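Local structure of WA352 (Oryza sativa subsp. indica, 5ZT3) at residues L72-L86 / T117-A129. The protein is a mitochondrial protein linked to cytoplasmic male sterility in rice, seen here as its C-terminal, mainly helical DUF8018 portion, whose molecular activity remains unassigned. Sequence-based numbering, arbitrary orientation.
Sequences LHPSGDWMGWGARAL and TFWRLVERVRLRA
Val125, the first residue beyond helix 116-124, wedges its two methyls against Trp78 and His73, and the extended tail that follows pairs with the loop after helix 45-72 through a single beta bridge, Gly76 with Leu127. In this helical domain the contact illustrates how the C-terminal tail of this fragment is held by side-chain contacts around a short backbone pairing. CG2 of Val125 sits over a face of the Trp78 six-membered ring, 3.7 Å from its centroid, in a CH-pi contact, while CG1 (chi1 74°, between backbone N and carbonyl carbon) reaches the edge of the His73 imidazole at CE1. That imidazole is sandwiched: Val122 CG2 stands over the centre of one face and the backbone N of Gly76 over the other. Trp78 NE1 donates to His73 ND1 at 3.0 Å, nearly in both ring planes, and with the two faces covered this restrains the imidazole's rotation. The far rim of the indole, at CH2, abuts Leu121 CB, and Met69 and Ala70 of helix 45-72 also pack on this tryptophan. A leucine in place of Trp78 would probably leave His73 ND1 without its donor and open a gap beside Val125 and Leu121. Farther along, the Arg126 chain, bent at chi3, lays its guanidinium flat on the Trp81 indole, planes 17° apart, in a cation-pi stack. Asp77 N donates to Arg126 O and Arg128 N to Ser75 O; these bonds bracket Gly76 and Leu127, which form a non-hydrogen-bonded antiparallel pair. Arg124, extended from CG to NE, instead crosses to the end of the other segment, where NH1 donates to Ala85 O at 2.8 Å. At the tail, Arg128 NE meets Pro74 O almost head-on, 2.6 Å away with a C=O...N angle of 174°.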
# COMPACT_ATOMS: atom_id res chain seq x y z
N LEU A 72 -8.94 -5.54 12.13
CA LEU A 72 -8.59 -6.91 12.47
C LEU A 72 -7.42 -6.98 13.44
O LEU A 72 -7.30 -7.95 14.21
CB LEU A 72 -8.23 -7.70 11.21
CG LEU A 72 -9.33 -7.89 10.18
CD1 LEU A 72 -8.78 -8.60 8.94
CD2 LEU A 72 -10.51 -8.66 10.77
N HIS A 73 -6.55 -5.97 13.44
CA HIS A 73 -5.32 -5.97 14.22
C HIS A 73 -5.18 -4.63 14.95
O HIS A 73 -4.36 -3.78 14.57
CB HIS A 73 -4.13 -6.23 13.30
CG HIS A 73 -2.83 -6.36 14.00
ND1 HIS A 73 -1.65 -5.89 13.46
CD2 HIS A 73 -2.49 -6.93 15.18
CE1 HIS A 73 -0.65 -6.16 14.28
NE2 HIS A 73 -1.13 -6.79 15.33
N PRO A 74 -5.98 -4.41 16.00
CA PRO A 74 -5.95 -3.10 16.68
C PRO A 74 -4.60 -2.75 17.28
O PRO A 74 -4.29 -1.56 17.43
CB PRO A 74 -7.04 -3.22 17.75
CG PRO A 74 -7.97 -4.25 17.21
CD PRO A 74 -7.11 -5.24 16.45
N SER A 75 -3.79 -3.76 17.63
CA SER A 75 -2.46 -3.52 18.19
C SER A 75 -1.47 -3.00 17.16
O SER A 75 -0.44 -2.42 17.54
CB SER A 75 -1.93 -4.81 18.80
OG SER A 75 -2.66 -5.15 19.97
N GLY A 76 -1.72 -3.23 15.88
CA GLY A 76 -0.83 -2.72 14.86
C GLY A 76 -1.14 -1.27 14.52
O GLY A 76 -2.30 -0.84 14.52
N ASP A 77 -0.09 -0.50 14.24
CA ASP A 77 -0.28 0.89 13.85
C ASP A 77 -0.51 0.96 12.34
O ASP A 77 0.32 1.42 11.56
CB ASP A 77 0.89 1.76 14.30
CG ASP A 77 0.58 3.24 14.20
OD1 ASP A 77 -0.48 3.60 13.65
OD2 ASP A 77 1.41 4.05 14.67
N TRP A 78 -1.70 0.50 11.95
CA TRP A 78 -2.07 0.40 10.54
C TRP A 78 -2.29 1.77 9.92
O TRP A 78 -1.75 2.08 8.84
CB TRP A 78 -3.26 -0.55 10.39
CG TRP A 78 -2.76 -1.94 10.47
CD1 TRP A 78 -2.78 -2.79 11.55
CD2 TRP A 78 -2.04 -2.61 9.45
NE1 TRP A 78 -2.13 -3.96 11.24
CE2 TRP A 78 -1.66 -3.87 9.95
CE3 TRP A 78 -1.69 -2.27 8.13
CZ2 TRP A 78 -0.94 -4.78 9.19
CZ3 TRP A 78 -0.97 -3.18 7.38
CH2 TRP A 78 -0.60 -4.42 7.91
N MET A 79 -3.05 2.64 10.59
CA MET A 79 -3.29 3.96 10.02
C MET A 79 -2.04 4.83 9.99
O MET A 79 -1.96 5.75 9.17
CB MET A 79 -4.44 4.67 10.75
CG MET A 79 -5.78 3.97 10.60
SD MET A 79 -6.25 3.69 8.87
CE MET A 79 -6.55 5.36 8.31
N GLY A 80 -1.05 4.56 10.84
CA GLY A 80 0.16 5.35 10.82
C GLY A 80 1.26 4.79 9.94
O GLY A 80 1.96 5.56 9.27
N TRP A 81 1.41 3.47 9.91
CA TRP A 81 2.56 2.84 9.27
C TRP A 81 2.19 1.65 8.39
O TRP A 81 3.09 0.95 7.90
CB TRP A 81 3.56 2.38 10.35
CG TRP A 81 4.16 3.51 11.13
CD1 TRP A 81 3.81 3.93 12.37
CD2 TRP A 81 5.24 4.35 10.71
NE1 TRP A 81 4.60 4.99 12.76
CE2 TRP A 81 5.48 5.26 11.75
CE3 TRP A 81 6.01 4.42 9.55
CZ2 TRP A 81 6.48 6.24 11.67
CZ3 TRP A 81 7.00 5.39 9.47
CH2 TRP A 81 7.22 6.28 10.52
N GLY A 82 0.90 1.43 8.14
CA GLY A 82 0.48 0.25 7.42
C GLY A 82 1.04 0.13 6.01
O GLY A 82 1.26 -0.98 5.53
N ALA A 83 1.26 1.26 5.33
CA ALA A 83 1.74 1.15 3.96
C ALA A 83 3.10 0.46 3.91
O ALA A 83 3.38 -0.27 2.95
CB ALA A 83 1.77 2.51 3.28
N ARG A 84 3.94 0.66 4.93
CA ARG A 84 5.25 -0.00 4.94
C ARG A 84 5.11 -1.51 5.00
O ARG A 84 5.95 -2.23 4.44
CB ARG A 84 6.10 0.52 6.10
CG ARG A 84 6.43 2.02 6.05
CD ARG A 84 7.46 2.39 4.96
NE ARG A 84 6.96 2.14 3.61
CZ ARG A 84 6.09 2.90 2.96
NH1 ARG A 84 5.61 4.00 3.52
NH2 ARG A 84 5.69 2.56 1.74
N ALA A 85 4.06 -2.01 5.64
CA ALA A 85 3.85 -3.45 5.70
C ALA A 85 3.43 -4.03 4.36
O ALA A 85 3.42 -5.26 4.22
CB ALA A 85 2.82 -3.79 6.78
N LEU A 86 3.11 -3.20 3.38
CA LEU A 86 2.70 -3.66 2.06
C LEU A 86 3.81 -3.53 1.01
O LEU A 86 3.58 -3.86 -0.16
CB LEU A 86 1.43 -2.92 1.61
CG LEU A 86 0.25 -3.09 2.56
CD1 LEU A 86 -0.97 -2.33 2.06
CD2 LEU A 86 -0.10 -4.55 2.78
N THR A 117 -2.85 -14.04 4.83
CA THR A 117 -2.53 -12.63 4.66
C THR A 117 -2.58 -11.88 5.98
O THR A 117 -1.70 -11.07 6.27
CB THR A 117 -3.48 -11.98 3.65
OG1 THR A 117 -3.30 -12.60 2.37
CG2 THR A 117 -3.20 -10.50 3.51
N PHE A 118 -3.62 -12.13 6.78
CA PHE A 118 -3.71 -11.47 8.08
C PHE A 118 -2.44 -11.71 8.90
O PHE A 118 -1.84 -10.77 9.42
CB PHE A 118 -4.93 -11.96 8.85
CG PHE A 118 -4.95 -11.55 10.28
CD1 PHE A 118 -5.38 -10.28 10.64
CD2 PHE A 118 -4.53 -12.41 11.29
CE1 PHE A 118 -5.41 -9.89 11.97
CE2 PHE A 118 -4.55 -12.02 12.62
CZ PHE A 118 -4.99 -10.76 12.96
N TRP A 119 -2.02 -12.97 9.01
CA TRP A 119 -0.87 -13.28 9.85
C TRP A 119 0.43 -12.75 9.26
O TRP A 119 1.30 -12.26 9.99
CB TRP A 119 -0.80 -14.78 10.12
CG TRP A 119 -1.76 -15.15 11.17
CD1 TRP A 119 -2.92 -15.85 11.01
CD2 TRP A 119 -1.69 -14.78 12.54
NE1 TRP A 119 -3.56 -15.96 12.22
CE2 TRP A 119 -2.82 -15.32 13.18
CE3 TRP A 119 -0.75 -14.07 13.31
CZ2 TRP A 119 -3.05 -15.15 14.54
CZ3 TRP A 119 -0.99 -13.91 14.65
CH2 TRP A 119 -2.13 -14.45 15.26
N ARG A 120 0.57 -12.81 7.94
CA ARG A 120 1.75 -12.24 7.32
C ARG A 120 1.86 -10.74 7.61
O ARG A 120 2.93 -10.24 7.96
CB ARG A 120 1.73 -12.51 5.82
CG ARG A 120 2.94 -12.00 5.10
CD ARG A 120 3.03 -12.54 3.69
NE ARG A 120 3.39 -13.96 3.67
CZ ARG A 120 2.57 -14.94 3.30
NH1 ARG A 120 2.98 -16.19 3.32
NH2 ARG A 120 1.32 -14.66 2.92
N LEU A 121 0.74 -10.02 7.50
CA LEU A 121 0.75 -8.58 7.71
C LEU A 121 0.92 -8.23 9.19
O LEU A 121 1.60 -7.25 9.52
CB LEU A 121 -0.51 -7.96 7.11
CG LEU A 121 -0.61 -8.10 5.60
CD1 LEU A 121 -1.84 -7.36 5.10
CD2 LEU A 121 0.65 -7.55 4.96
N VAL A 122 0.31 -9.00 10.10
CA VAL A 122 0.52 -8.79 11.53
C VAL A 122 2.00 -8.82 11.86
O VAL A 122 2.50 -8.01 12.65
CB VAL A 122 -0.26 -9.83 12.35
CG1 VAL A 122 0.29 -9.93 13.79
CG2 VAL A 122 -1.74 -9.48 12.37
N GLU A 123 2.73 -9.78 11.28
CA GLU A 123 4.14 -9.92 11.59
C GLU A 123 4.97 -8.76 11.05
O GLU A 123 5.93 -8.34 11.69
CB GLU A 123 4.65 -11.27 11.08
CG GLU A 123 6.14 -11.54 11.32
CD GLU A 123 6.52 -11.45 12.79
OE1 GLU A 123 5.67 -11.76 13.65
OE2 GLU A 123 7.68 -11.07 13.08
N ARG A 124 4.58 -8.20 9.90
CA ARG A 124 5.36 -7.15 9.26
C ARG A 124 5.21 -5.80 9.94
O ARG A 124 6.18 -5.02 10.00
CB ARG A 124 4.90 -6.98 7.81
CG ARG A 124 5.29 -8.07 6.87
CD ARG A 124 4.81 -7.73 5.48
NE ARG A 124 5.08 -8.77 4.51
CZ ARG A 124 4.63 -8.73 3.25
NH1 ARG A 124 3.91 -7.70 2.84
NH2 ARG A 124 4.92 -9.73 2.42
N VAL A 125 4.01 -5.46 10.40
CA VAL A 125 3.64 -4.08 10.70
C VAL A 125 4.26 -3.60 12.01
O VAL A 125 4.45 -4.37 12.97
CB VAL A 125 2.11 -3.93 10.72
CG1 VAL A 125 1.48 -4.55 11.97
CG2 VAL A 125 1.71 -2.47 10.60
N ARG A 126 4.57 -2.30 12.07
CA ARG A 126 4.93 -1.67 13.33
C ARG A 126 3.74 -1.67 14.29
O ARG A 126 2.60 -1.44 13.89
CB ARG A 126 5.35 -0.23 13.08
CG ARG A 126 6.76 -0.08 12.62
CD ARG A 126 7.13 1.39 12.50
NE ARG A 126 7.19 2.07 13.78
CZ ARG A 126 7.82 3.23 13.96
NH1 ARG A 126 8.42 3.80 12.94
NH2 ARG A 126 7.85 3.81 15.16
N LEU A 127 4.02 -1.92 15.56
CA LEU A 127 2.98 -1.92 16.57
C LEU A 127 2.85 -0.53 17.19
O LEU A 127 3.77 0.29 17.13
CB LEU A 127 3.30 -2.94 17.67
CG LEU A 127 3.46 -4.36 17.15
CD1 LEU A 127 3.81 -5.30 18.29
CD2 LEU A 127 2.19 -4.82 16.45
N ARG A 128 1.67 -0.26 17.76
CA ARG A 128 1.53 0.94 18.58
C ARG A 128 2.42 0.85 19.82
O ARG A 128 2.99 1.85 20.26
CB ARG A 128 0.09 1.09 19.05
CG ARG A 128 -0.95 1.05 17.99
CD ARG A 128 -2.32 1.00 18.66
NE ARG A 128 -3.36 0.90 17.65
CZ ARG A 128 -3.95 1.94 17.08
NH1 ARG A 128 -3.63 3.18 17.42
NH2 ARG A 128 -4.88 1.73 16.15
N ALA A 129 2.52 -0.35 20.40
CA ALA A 129 3.25 -0.58 21.64
C ALA A 129 3.98 -1.92 21.60
O ALA A 129 4.90 -2.10 20.80
CB ALA A 129 2.28 -0.54 22.82
O HOH W 1 0.19 -2.20 20.06
O HOH W 2 -5.12 -0.60 14.19
O HOH W 3 3.79 3.27 15.97
O HOH W 4 4.74 -0.84 9.43
O HOH W 5 2.89 -6.77 0.14